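Local coordinates for lactococcal phage P2 ORF15 (Lactococcus phage p2, PDB 2WZP), which probably serves as the distal tail protein of the phage, a structural component of the baseplate at the tip of the tail, at residues M[30-35]-M[48-53]; M[54-59]-M[91-96]. All blocks are in the same frame, centred on the assembly; numbering follows the deposited sequence.

Contact 1. Residues M[30-35]-M[48-53]; sequences VRQYKI and DVTNGK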
loop_
_atom_site.group_PDB
_atom_site.type_symbol
_atom_site.label_atom_id
_atom_site.label_comp_id
_atom_site.label_asym_id
_atom_site.label_seq_id
_atom_site.Cartn_x
_atom_site.Cartn_y
_atom_site.Cartn_z
ATOM N N VAL M 30 34.308 -16.046 3.140
ATOM C CA VAL M 30 32.911 -15.854 3.526
ATOM C C VAL M 30 32.658 -16.491 4.919
ATOM O O VAL M 30 33.355 -17.424 5.339
ATOM C CB VAL M 30 31.886 -16.314 2.439
ATOM C CG1 VAL M 30 30.512 -15.676 2.661
ATOM C CG2 VAL M 30 32.391 -15.991 1.032
ATOM N N ARG M 31 31.711 -15.899 5.638
ATOM C CA ARG M 31 31.213 -16.222 6.955
ATOM C C ARG M 31 30.656 -17.664 6.974
ATOM O O ARG M 31 30.116 -18.120 5.968
ATOM C CB ARG M 31 30.151 -15.146 7.251
ATOM C CG ARG M 31 29.243 -15.315 8.423
ATOM C CD ARG M 31 28.114 -16.286 8.131
ATOM N NE ARG M 31 27.117 -15.833 7.157
ATOM C CZ ARG M 31 26.675 -16.556 6.127
ATOM N NH1 ARG M 31 27.223 -17.732 5.844
ATOM N NH2 ARG M 31 25.698 -16.095 5.358
ATOM N N GLN M 32 30.792 -18.379 8.112
ATOM C CA GLN M 32 30.328 -19.762 8.291
ATOM C C GLN M 32 29.488 -19.864 9.543
ATOM O O GLN M 32 29.897 -19.367 10.594
ATOM C CB GLN M 32 31.518 -20.751 8.429
ATOM C CG GLN M 32 32.551 -20.752 7.297
ATOM C CD GLN M 32 32.045 -21.464 6.075
ATOM O OE1 GLN M 32 32.012 -22.686 6.021
ATOM N NE2 GLN M 32 31.629 -20.716 5.069
ATOM N N TYR M 33 28.339 -20.548 9.444
ATOM C CA TYR M 33 27.450 -20.811 10.571
ATOM C C TYR M 33 27.323 -22.307 10.743
ATOM O O TYR M 33 27.247 -23.032 9.756
ATOM C CB TYR M 33 26.040 -20.230 10.354
ATOM C CG TYR M 33 25.920 -18.728 10.470
ATOM C CD1 TYR M 33 26.337 -18.061 11.621
ATOM C CD2 TYR M 33 25.268 -17.988 9.491
ATOM C CE1 TYR M 33 26.194 -16.681 11.746
ATOM C CE2 TYR M 33 25.087 -16.609 9.623
ATOM C CZ TYR M 33 25.578 -15.957 10.738
ATOM O OH TYR M 33 25.391 -14.605 10.867
ATOM N N LYS M 34 27.261 -22.777 11.986
ATOM C CA LYS M 34 27.069 -24.204 12.267
ATOM C C LYS M 34 26.181 -24.336 13.482
ATOM O O LYS M 34 26.257 -23.497 14.373
ATOM C CB LYS M 34 28.416 -24.910 12.539
ATOM C CG LYS M 34 29.276 -25.078 11.318
ATOM C CD LYS M 34 30.625 -25.626 11.670
ATOM C CE LYS M 34 31.459 -25.937 10.447
ATOM N NZ LYS M 34 31.802 -24.712 9.689
ATOM N N ILE M 35 25.347 -25.371 13.531
ATOM C CA ILE M 35 24.509 -25.653 14.691
ATOM C C ILE M 35 25.106 -26.894 15.362
ATOM O O ILE M 35 25.259 -27.918 14.705
ATOM C CB ILE M 35 23.008 -25.809 14.303
ATOM C CG1 ILE M 35 22.352 -24.433 13.984
ATOM C CG2 ILE M 35 22.189 -26.603 15.350
ATOM C CD1 ILE M 35 22.218 -23.383 15.161
ATOM N N ASP M 48 26.119 -28.184 9.188
ATOM C CA ASP M 48 26.764 -27.052 8.503
ATOM C C ASP M 48 25.642 -26.221 7.862
ATOM O O ASP M 48 25.159 -26.572 6.779
ATOM C CB ASP M 48 27.776 -27.504 7.432
ATOM C CG ASP M 48 28.593 -26.372 6.818
ATOM O OD1 ASP M 48 29.704 -26.641 6.325
ATOM O OD2 ASP M 48 28.133 -25.219 6.853
ATOM N N VAL M 49 25.241 -25.120 8.517
ATOM C CA VAL M 49 24.150 -24.298 7.987
ATOM C C VAL M 49 24.572 -23.205 6.983
ATOM O O VAL M 49 23.856 -22.233 6.738
ATOM C CB VAL M 49 23.079 -23.897 9.043
ATOM C CG1 VAL M 49 22.468 -25.155 9.689
ATOM C CG2 VAL M 49 23.649 -22.954 10.093
ATOM N N THR M 50 25.727 -23.419 6.359
ATOM C CA THR M 50 26.283 -22.539 5.337
ATOM C C THR M 50 26.460 -23.340 4.044
ATOM O O THR M 50 26.101 -22.855 2.973
ATOM C CB THR M 50 27.579 -21.873 5.849
ATOM O OG1 THR M 50 27.265 -21.122 7.015
ATOM C CG2 THR M 50 28.184 -20.930 4.848
ATOM N N ASN M 51 26.954 -24.584 4.161
ATOM C CA ASN M 51 27.259 -25.459 3.032
ATOM C C ASN M 51 26.501 -26.786 2.965
ATOM O O ASN M 51 26.634 -27.496 1.966
ATOM C CB ASN M 51 28.764 -25.724 2.987
ATOM C CG ASN M 51 29.596 -24.474 3.080
ATOM O OD1 ASN M 51 29.533 -23.577 2.227
ATOM N ND2 ASN M 51 30.356 -24.374 4.155
ATOM N N GLY M 52 25.770 -27.143 4.020
ATOM C CA GLY M 52 25.036 -28.401 4.081
ATOM C C GLY M 52 23.713 -28.419 3.349
ATOM O O GLY M 52 23.400 -27.508 2.575
ATOM N N LYS M 53 22.911 -29.455 3.611
ATOM C CA LYS M 53 21.613 -29.659 2.972
ATOM C C LYS M 53 20.514 -28.849 3.642
ATOM O O LYS M 53 19.442 -28.661 3.073
ATOM C CB LYS M 53 21.273 -31.152 2.896
ATOM C CG LYS M 53 22.313 -31.960 2.118
ATOM C CD LYS M 53 21.752 -32.584 0.851
ATOM C CE LYS M 53 22.584 -33.773 0.460
ATOM N NZ LYS M 53 21.888 -34.615 -0.545
HETATM O O HOH W 1 29.676 -23.649 8.185
#

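Contact 2. Residues M[54-59]-M[91-96]; sequences VRFYQP and FKLETF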
loop_
_atom_site.group_PDB
_atom_site.type_symbol
_atom_site.label_atom_id
_atom_site.label_comp_id
_atom_site.label_asym_id
_atom_site.label_seq_id
_atom_site.Cartn_x
_atom_site.Cartn_y
_atom_site.Cartn_z
ATOM N N VAL M 54 20.796 -28.375 4.859
ATOM C CA VAL M 54 19.942 -27.499 5.650
ATOM C C VAL M 54 20.802 -26.240 5.848
ATOM O O VAL M 54 21.900 -26.343 6.411
ATOM C CB VAL M 54 19.533 -28.146 6.998
ATOM C CG1 VAL M 54 18.908 -27.113 7.929
ATOM C CG2 VAL M 54 18.570 -29.296 6.782
ATOM N N ARG M 55 20.320 -25.067 5.360
ATOM C CA ARG M 55 21.036 -23.785 5.466
ATOM C C ARG M 55 20.250 -22.652 6.110
ATOM O O ARG M 55 19.021 -22.599 6.003
ATOM C CB ARG M 55 21.526 -23.336 4.088
ATOM C CG ARG M 55 22.468 -24.326 3.450
ATOM C CD ARG M 55 23.047 -23.798 2.178
ATOM N NE ARG M 55 23.494 -24.905 1.342
ATOM C CZ ARG M 55 23.972 -24.759 0.116
ATOM N NH1 ARG M 55 24.092 -23.552 -0.418
ATOM N NH2 ARG M 55 24.358 -25.819 -0.578
ATOM N N PHE M 56 20.985 -21.713 6.737
ATOM C CA PHE M 56 20.451 -20.498 7.357
ATOM C C PHE M 56 20.907 -19.330 6.516
ATOM O O PHE M 56 22.081 -19.262 6.133
ATOM C CB PHE M 56 21.002 -20.293 8.771
ATOM C CG PHE M 56 20.425 -21.095 9.911
ATOM C CD1 PHE M 56 19.398 -22.024 9.694
ATOM C CD2 PHE M 56 20.908 -20.929 11.202
ATOM C CE1 PHE M 56 18.890 -22.783 10.746
ATOM C CE2 PHE M 56 20.387 -21.679 12.259
ATOM C CZ PHE M 56 19.389 -22.606 12.019
ATOM N N TYR M 57 19.989 -18.406 6.246
ATOM C CA TYR M 57 20.243 -17.191 5.488
ATOM C C TYR M 57 19.627 -16.033 6.233
ATOM O O TYR M 57 18.638 -16.201 6.941
ATOM C CB TYR M 57 19.575 -17.264 4.098
ATOM C CG TYR M 57 20.139 -18.326 3.180
ATOM C CD1 TYR M 57 21.247 -18.067 2.384
ATOM C CD2 TYR M 57 19.548 -19.586 3.085
ATOM C CE1 TYR M 57 21.781 -19.044 1.541
ATOM C CE2 TYR M 57 20.059 -20.566 2.224
ATOM C CZ TYR M 57 21.178 -20.289 1.452
ATOM O OH TYR M 57 21.706 -21.223 0.582
ATOM N N GLN M 58 20.206 -14.847 6.042
ATOM C CA GLN M 58 19.699 -13.568 6.517
ATOM C C GLN M 58 19.296 -13.473 7.989
ATOM O O GLN M 58 18.102 -13.316 8.277
ATOM C CB GLN M 58 18.565 -13.099 5.599
ATOM C CG GLN M 58 19.026 -12.735 4.190
ATOM C CD GLN M 58 17.900 -12.856 3.201
ATOM O OE1 GLN M 58 16.834 -12.242 3.346
ATOM N NE2 GLN M 58 18.108 -13.667 2.176
ATOM N N PRO M 59 20.271 -13.503 8.932
ATOM C CA PRO M 59 19.915 -13.308 10.354
ATOM C C PRO M 59 19.213 -11.967 10.518
ATOM O O PRO M 59 19.649 -10.966 9.935
ATOM C CB PRO M 59 21.269 -13.288 11.072
ATOM C CG PRO M 59 22.277 -13.016 10.002
ATOM C CD PRO M 59 21.732 -13.625 8.754
ATOM N N PHE M 91 16.217 -16.555 11.302
ATOM C CA PHE M 91 16.902 -16.909 10.070
ATOM C C PHE M 91 15.865 -17.465 9.085
ATOM O O PHE M 91 14.803 -17.941 9.496
ATOM C CB PHE M 91 17.908 -18.037 10.334
ATOM C CG PHE M 91 19.135 -17.716 11.140
ATOM C CD1 PHE M 91 20.261 -17.172 10.533
ATOM C CD2 PHE M 91 19.222 -18.089 12.477
ATOM C CE1 PHE M 91 21.425 -16.946 11.261
ATOM C CE2 PHE M 91 20.393 -17.877 13.205
ATOM C CZ PHE M 91 21.486 -17.301 12.593
ATOM N N LYS M 92 16.194 -17.406 7.796
ATOM C CA LYS M 92 15.468 -18.026 6.713
ATOM C C LYS M 92 16.088 -19.448 6.705
ATOM O O LYS M 92 17.313 -19.582 6.713
ATOM C CB LYS M 92 15.782 -17.321 5.379
ATOM C CG LYS M 92 14.927 -16.116 5.076
ATOM C CD LYS M 92 15.127 -15.685 3.634
ATOM C CE LYS M 92 14.166 -14.601 3.196
ATOM N NZ LYS M 92 14.424 -13.286 3.858
ATOM N N LEU M 93 15.251 -20.489 6.756
ATOM C CA LEU M 93 15.703 -21.880 6.795
ATOM C C LEU M 93 15.304 -22.508 5.465
ATOM O O LEU M 93 14.127 -22.526 5.092
ATOM C CB LEU M 93 15.099 -22.597 8.039
ATOM C CG LEU M 93 15.147 -24.135 8.184
ATOM C CD1 LEU M 93 16.485 -24.587 8.653
ATOM C CD2 LEU M 93 14.216 -24.585 9.259
ATOM N N GLU M 94 16.310 -22.894 4.700
ATOM C CA GLU M 94 16.146 -23.469 3.380
ATOM C C GLU M 94 16.764 -24.864 3.311
ATOM O O GLU M 94 17.832 -25.098 3.912
ATOM C CB GLU M 94 16.767 -22.533 2.346
ATOM C CG GLU M 94 15.799 -21.457 1.876
ATOM C CD GLU M 94 16.249 -20.616 0.695
ATOM O OE1 GLU M 94 17.020 -21.119 -0.156
ATOM O OE2 GLU M 94 15.799 -19.451 0.607
ATOM N N THR M 95 16.075 -25.803 2.616
ATOM C CA THR M 95 16.575 -27.187 2.440
ATOM C C THR M 95 17.007 -27.471 1.006
ATOM O O THR M 95 16.512 -26.833 0.071
ATOM C CB THR M 95 15.686 -28.262 3.061
ATOM O OG1 THR M 95 14.533 -28.493 2.244
ATOM C CG2 THR M 95 15.313 -27.965 4.527
ATOM N N PHE M 96 18.000 -28.369 0.840
ATOM C CA PHE M 96 18.603 -28.697 -0.457
ATOM C C PHE M 96 18.625 -30.210 -0.748
ATOM O O PHE M 96 19.568 -30.721 -1.350
ATOM C CB PHE M 96 19.979 -27.996 -0.615
ATOM C CG PHE M 96 19.899 -26.495 -0.404
ATOM C CD1 PHE M 96 19.807 -25.622 -1.486
ATOM C CD2 PHE M 96 19.884 -25.953 0.878
ATOM C CE1 PHE M 96 19.689 -24.232 -1.286
ATOM C CE2 PHE M 96 19.731 -24.573 1.073
ATOM C CZ PHE M 96 19.651 -23.717 -0.009
#

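Contact 1. Residues M[30-35]-M[48-53]
Thr50 meets Tyr33 through its hydroxyl because chi1 of -60° sets OG1 beside the threonine's own backbone N; the same rotation sends CG2 toward Arg31 and Gln32. Tyr33 N donates to Thr50 OG1 over 2.7 Å in a nearly straight bond (163°), while the methyl CG2 lies 3.5 Å from Arg31 NH1, near the guanidinium plane and at its edge. Gln32 folds back at chi2 (-76°), and its OE1 takes a bond of 3.0 Å from Asn51 ND2, the two amides being nearly coplanar. Its NE2 turns to Arg31 O in a weak bond. On the loop side, Asp48 organises the turn: OD2 accepts from Thr50 N and Asn51 N, both arriving from the same face of the carboxylate, an Asx turn and Asx motif in one, and OD1 receives Asn51 ND2 at 3.2 Å. Asn51 ND2 thus serves both Asp48 OD1 and Gln32 OE1, each lying near the plane of its amide, which fixes its rotation. A water accepts from Lys34 NZ at 2.8 Å and lies close to Asp48 OD2 and Tyr33 O. On the apolar side of the loop, Val49 CG2 packs 3.6 Å from Tyr33 CB, while Val49 N reaches Tyr33 O in a weak, bent bond. Arg31 CD lies over one face of the Tyr33 ring, and both polar ends pass to Glu144 of the second subunit, by a salt bridge and a hydrogen bond. The 48-53 loop is therefore held to strand 32-36 mainly by side-chain bonds in place of a regular ladder, with Asp48, Lys34 and their water probably balancing charge.

Contact 2. Residues M[54-59]-M[91-96]
The Phe56 and Phe91 rings form an offset stack, centroids 4.5 Å apart and planes at 25°, with Phe56 CD2 over the centre of the Phe91 face. Leu93 CD1 comes to the edge of the Phe56 ring, near its plane, and touches Val54 CG1, while Pro59 CB reaches Phe91 CE1 obliquely. A second stack lies on the other face of the sheet: the guanidinium of Arg55 rests flat on Phe96, with CZ 4.2 Å from the ring centroid and almost on its normal, a cation-pi contact. Arg55 runs extended from CG to NE, its methylenes crossing over CE2 of the same ring while NE bonds to Gly52 O. Tyr57 CE2 meets the edge of Phe96, and Glu94 CB packs at the edge of the tyrosine ring. Between the two layers the backbones pair antiparallel. Arg55 with Glu94 and Tyr57 with Lys92 are hydrogen-bonded pairs, each closed by two bonds; Arg55 N to Glu94 O is 2.9 Å and close to linear. Just past the end of strand 54-57, Gln58 OE1 receives Lys92 NZ at 2.7 Å from above the carbonyl plane, the lysine chain bending at chi4 (69°). Strand 54-57 is an outermost strand of its sheet within the chain, joined here to strand 89-95. Val54 and Leu93 also meet helix 100-115, and Phe56 and Phe91 meet strand 153-163. The chemistry divides by face: buried hydrocarbon and stacked phenyls turn to the domain core, whereas on the partly exposed face the charge of Arg55 is probably stabilised by the pi face of Phe96.

In strand order the two contacts lie at opposite margins of one antiparallel sheet, 46-48 and 54-57 being outermost, yet the sheet curls so that these margins come together, centres about 9 Å apart. The loop 48-53 bridges them: probable backbone hydrogen bonds join Val49 O to Phe56 N and Lys53 O to Phe96 N, tying it to strand 54-57 and to the end of segment 91-96. Contact 2 buries about twice the surface, through a regular ladder and aromatic stacking; six of its touching residues are buried, including Phe56, Phe91 and Leu93. In contact 1 only Tyr33, Ile35 and Val49 are, the rest lying nearer the surface and relying on side-chain bonds around a turn.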